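Local coordinates for protein yahD a copper inducible hydrolase (Lactococcus lactis subsp. lactis, PDB 3OG9) that probably acts as a hydrolase of the alpha/beta-hydrolase fold, is induced by copper, and binds D-malate in its pocket, at residues A132-Q137 against P158-V163. Residues are numbered along the deposited sequence; the frame is centred on the assembly and turned at random.
Sequences AFHGMQ and PNDMIV
Val163 and Met136 carry the apolar half of this contact, and no direct hydrogen bond joins the two segments. Both methyls of Val163 pack against the extended backbone at Gly135 and against Met136 CB: CG2 lies 4.0 Å from Met136 CB, and CG1 comes within 3.8 Å of Gly135 O. The Met136 chain leaves with CG between the backbone N and the carbonyl carbon (chi1 69°) and bends at chi3, which brings CE to 3.6 Å from Ile162 O. Polar linkage between the segments runs through a water. It lies in the ring plane at the edge of His134, 2.8 Å from ND1, and donates to Asp160 OD2 at 2.6 Å. His134 ND1 and Asp160 OD2 are 4.0 Å apart, too far for a direct hydrogen bond, and the ring and carboxylate planes are turned 67° from each other; the water bridges the pair. In the next shell, Glu197 bonds His134 NE2, so both ring nitrogens have partners. The two oxygens of Asp160 divide their work: OD2 takes the water and the ND1 of His191, while OD1 accepts the backbone N of Ile162 at 2.7 Å, on its anti side and 33° from the carboxylate plane. That bond closes an Asx turn, which is likely to limit rotation of the carboxylate. An alanine in place of Asp160 would probably leave His191 ND1 and the water without their carboxylate partner, and the turn without its side-chain bond. Met136 N is hydrogen-bonded to Asn114 OD1, and the Met136 side chain touches the bound D-malate, placing this contact at the ligand pocket. The loop after strand 151–156 thus presents Asp160 to His191, consistent with the acid of a Ser110–His191–Asp160 catalytic triad in the alpha/beta-hydrolase fold.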
ATOM      1  N   ALA A 132      -5.244  -2.094   0.980  1.00  5.33           N
ATOM      2  CA  ALA A 132      -4.709  -1.841  -0.382  1.00  5.11           C
ATOM      3  C   ALA A 132      -5.858  -1.596  -1.338  1.00  4.92           C
ATOM      4  O   ALA A 132      -6.588  -2.527  -1.645  1.00  7.08           O
ATOM      5  CB  ALA A 132      -3.913  -3.045  -0.876  1.00  3.53           C
ATOM      6  N   PHE A 133      -6.031  -0.364  -1.802  1.00  5.25           N
ATOM      7  CA  PHE A 133      -7.058  -0.071  -2.809  1.00  5.36           C
ATOM      8  C   PHE A 133      -6.524  -0.239  -4.209  1.00  5.64           C
ATOM      9  O   PHE A 133      -5.552   0.426  -4.596  1.00  5.21           O
ATOM     10  CB  PHE A 133      -7.621   1.333  -2.640  1.00  4.27           C
ATOM     11  CG  PHE A 133      -8.242   1.593  -1.276  1.00  5.94           C
ATOM     12  CD1 PHE A 133      -9.435   0.976  -0.901  1.00  7.14           C
ATOM     13  CD2 PHE A 133      -7.646   2.491  -0.378  1.00  4.00           C
ATOM     14  CE1 PHE A 133     -10.018   1.233   0.379  1.00  6.32           C
ATOM     15  CE2 PHE A 133      -8.227   2.751   0.897  1.00  4.24           C
ATOM     16  CZ  PHE A 133      -9.399   2.129   1.267  1.00  5.18           C
ATOM     17  N   HIS A 134      -7.150  -1.145  -4.955  1.00  5.61           N
ATOM     18  CA  HIS A 134      -6.783  -1.436  -6.344  1.00  6.38           C
ATOM     19  C   HIS A 134      -5.312  -1.801  -6.532  1.00  6.37           C
ATOM     20  O   HIS A 134      -4.625  -1.301  -7.448  1.00  5.39           O
ATOM     21  CB  HIS A 134      -7.249  -0.290  -7.261  1.00  6.62           C
ATOM     22  CG  HIS A 134      -8.715  -0.067  -7.144  1.00  6.96           C
ATOM     23  ND1 HIS A 134      -9.626  -0.985  -7.613  1.00  9.51           N
ATOM     24  CD2 HIS A 134      -9.428   0.882  -6.495  1.00  6.65           C
ATOM     25  CE1 HIS A 134     -10.846  -0.597  -7.278  1.00 11.05           C
ATOM     26  NE2 HIS A 134     -10.752   0.536  -6.608  1.00  9.12           N
ATOM     27  N   GLY A 135      -4.865  -2.716  -5.669  1.00  7.19           N
ATOM     28  CA  GLY A 135      -3.527  -3.257  -5.726  1.00  7.26           C
ATOM     29  C   GLY A 135      -3.418  -4.463  -6.663  1.00  7.83           C
ATOM     30  O   GLY A 135      -4.431  -5.023  -7.163  1.00  7.20           O
ATOM     31  N   MET A 136      -2.170  -4.895  -6.874  1.00  7.11           N
ATOM     32  CA  MET A 136      -1.877  -5.993  -7.763  1.00  7.57           C
ATOM     33  C   MET A 136      -0.562  -6.627  -7.394  1.00  7.21           C
ATOM     34  O   MET A 136       0.202  -6.066  -6.614  1.00  5.78           O
ATOM     35  CB  MET A 136      -1.797  -5.474  -9.202  1.00  7.59           C
ATOM     36  CG  MET A 136      -0.572  -4.564  -9.495  1.00  8.33           C
ATOM     37  SD  MET A 136      -0.814  -3.660 -11.035  1.00 15.11           S
ATOM     38  CE  MET A 136      -1.111  -5.001 -12.127  1.00 11.06           C
ATOM     39  N   GLN A 137      -0.292  -7.805  -7.974  1.00  6.18           N
ATOM     40  CA  GLN A 137       1.029  -8.417  -7.847  1.00  7.22           C
ATOM     41  C   GLN A 137       2.044  -7.726  -8.794  1.00  7.86           C
ATOM     42  O   GLN A 137       1.787  -7.615  -9.988  1.00  9.12           O
ATOM     43  CB  GLN A 137       0.919  -9.923  -8.154  1.00  7.59           C
ATOM     44  CG  GLN A 137       2.216 -10.653  -7.947  1.00 10.43           C
ATOM     45  CD  GLN A 137       2.225 -12.017  -8.534  1.00 17.05           C
ATOM     46  OE1 GLN A 137       2.135 -12.187  -9.763  1.00 15.45           O
ATOM     47  NE2 GLN A 137       2.352 -13.020  -7.669  1.00 16.48           N
ATOM     48  N   PRO A 158     -13.877  -5.554 -11.424  1.00 12.98           N
ATOM     49  CA  PRO A 158     -13.672  -6.452 -12.573  1.00 14.25           C
ATOM     50  C   PRO A 158     -13.635  -5.666 -13.907  1.00 16.01           C
ATOM     51  O   PRO A 158     -13.325  -6.247 -14.954  1.00 16.79           O
ATOM     52  CB  PRO A 158     -14.864  -7.424 -12.489  1.00 14.83           C
ATOM     53  CG  PRO A 158     -15.959  -6.636 -11.804  1.00 14.45           C
ATOM     54  CD  PRO A 158     -15.327  -5.413 -11.134  1.00 13.95           C
ATOM     55  N   ASN A 159     -13.922  -4.374 -13.878  1.00 15.31           N
ATOM     56  CA  ASN A 159     -13.718  -3.526 -15.042  1.00 17.18           C
ATOM     57  C   ASN A 159     -12.437  -2.680 -14.969  1.00 17.41           C
ATOM     58  O   ASN A 159     -12.244  -1.747 -15.760  1.00 17.81           O
ATOM     59  CB  ASN A 159     -14.954  -2.656 -15.315  1.00 16.84           C
ATOM     60  CG  ASN A 159     -15.376  -1.783 -14.113  1.00 19.97           C
ATOM     61  OD1 ASN A 159     -14.986  -2.007 -12.962  1.00 18.82           O
ATOM     62  ND2 ASN A 159     -16.205  -0.776 -14.400  1.00 20.15           N
ATOM     63  N   ASP A 160     -11.544  -3.025 -14.037  1.00 17.41           N
ATOM     64  CA  ASP A 160     -10.251  -2.367 -13.955  1.00 17.39           C
ATOM     65  C   ASP A 160      -9.350  -2.854 -15.081  1.00 19.10           C
ATOM     66  O   ASP A 160      -8.888  -3.993 -15.060  1.00 19.97           O
ATOM     67  CB  ASP A 160      -9.618  -2.653 -12.588  1.00 17.15           C
ATOM     68  CG  ASP A 160      -8.395  -1.818 -12.320  1.00 14.37           C
ATOM     69  OD1 ASP A 160      -7.791  -1.317 -13.287  1.00 14.11           O
ATOM     70  OD2 ASP A 160      -8.009  -1.709 -11.149  1.00 13.11           O
ATOM     71  N   MET A 161      -9.080  -1.989 -16.062  1.00 20.27           N
ATOM     72  CA  MET A 161      -8.217  -2.351 -17.187  1.00 20.19           C
ATOM     73  C   MET A 161      -6.780  -2.585 -16.700  1.00 20.47           C
ATOM     74  O   MET A 161      -6.013  -3.326 -17.323  1.00 22.20           O
ATOM     75  N   ILE A 162      -6.422  -1.970 -15.580  1.00 19.14           N
ATOM     76  CA  ILE A 162      -5.044  -1.971 -15.116  1.00 17.92           C
ATOM     77  C   ILE A 162      -4.667  -3.241 -14.365  1.00 16.94           C
ATOM     78  O   ILE A 162      -3.511  -3.685 -14.432  1.00 16.60           O
ATOM     79  CB  ILE A 162      -4.721  -0.657 -14.320  1.00 18.54           C
ATOM     80  CG1 ILE A 162      -4.928   0.528 -15.269  1.00 19.70           C
ATOM     81  CG2 ILE A 162      -3.288  -0.684 -13.737  1.00 19.45           C
ATOM     82  CD1 ILE A 162      -4.965   1.862 -14.642  1.00 22.78           C
ATOM     83  N   VAL A 163      -5.631  -3.833 -13.656  1.00 13.98           N
ATOM     84  CA  VAL A 163      -5.354  -5.022 -12.881  1.00 13.06           C
ATOM     85  C   VAL A 163      -6.101  -6.206 -13.512  1.00 12.95           C
ATOM     86  O   VAL A 163      -7.315  -6.307 -13.375  1.00 11.74           O
ATOM     87  CB  VAL A 163      -5.759  -4.858 -11.383  1.00 12.00           C
ATOM     88  CG1 VAL A 163      -5.555  -6.169 -10.587  1.00 10.66           C
ATOM     89  CG2 VAL A 163      -5.009  -3.678 -10.739  1.00 11.19           C
TER
HETATM   90  O   HOH W   1      -8.804  -3.209  -9.186  1.00 11.30           O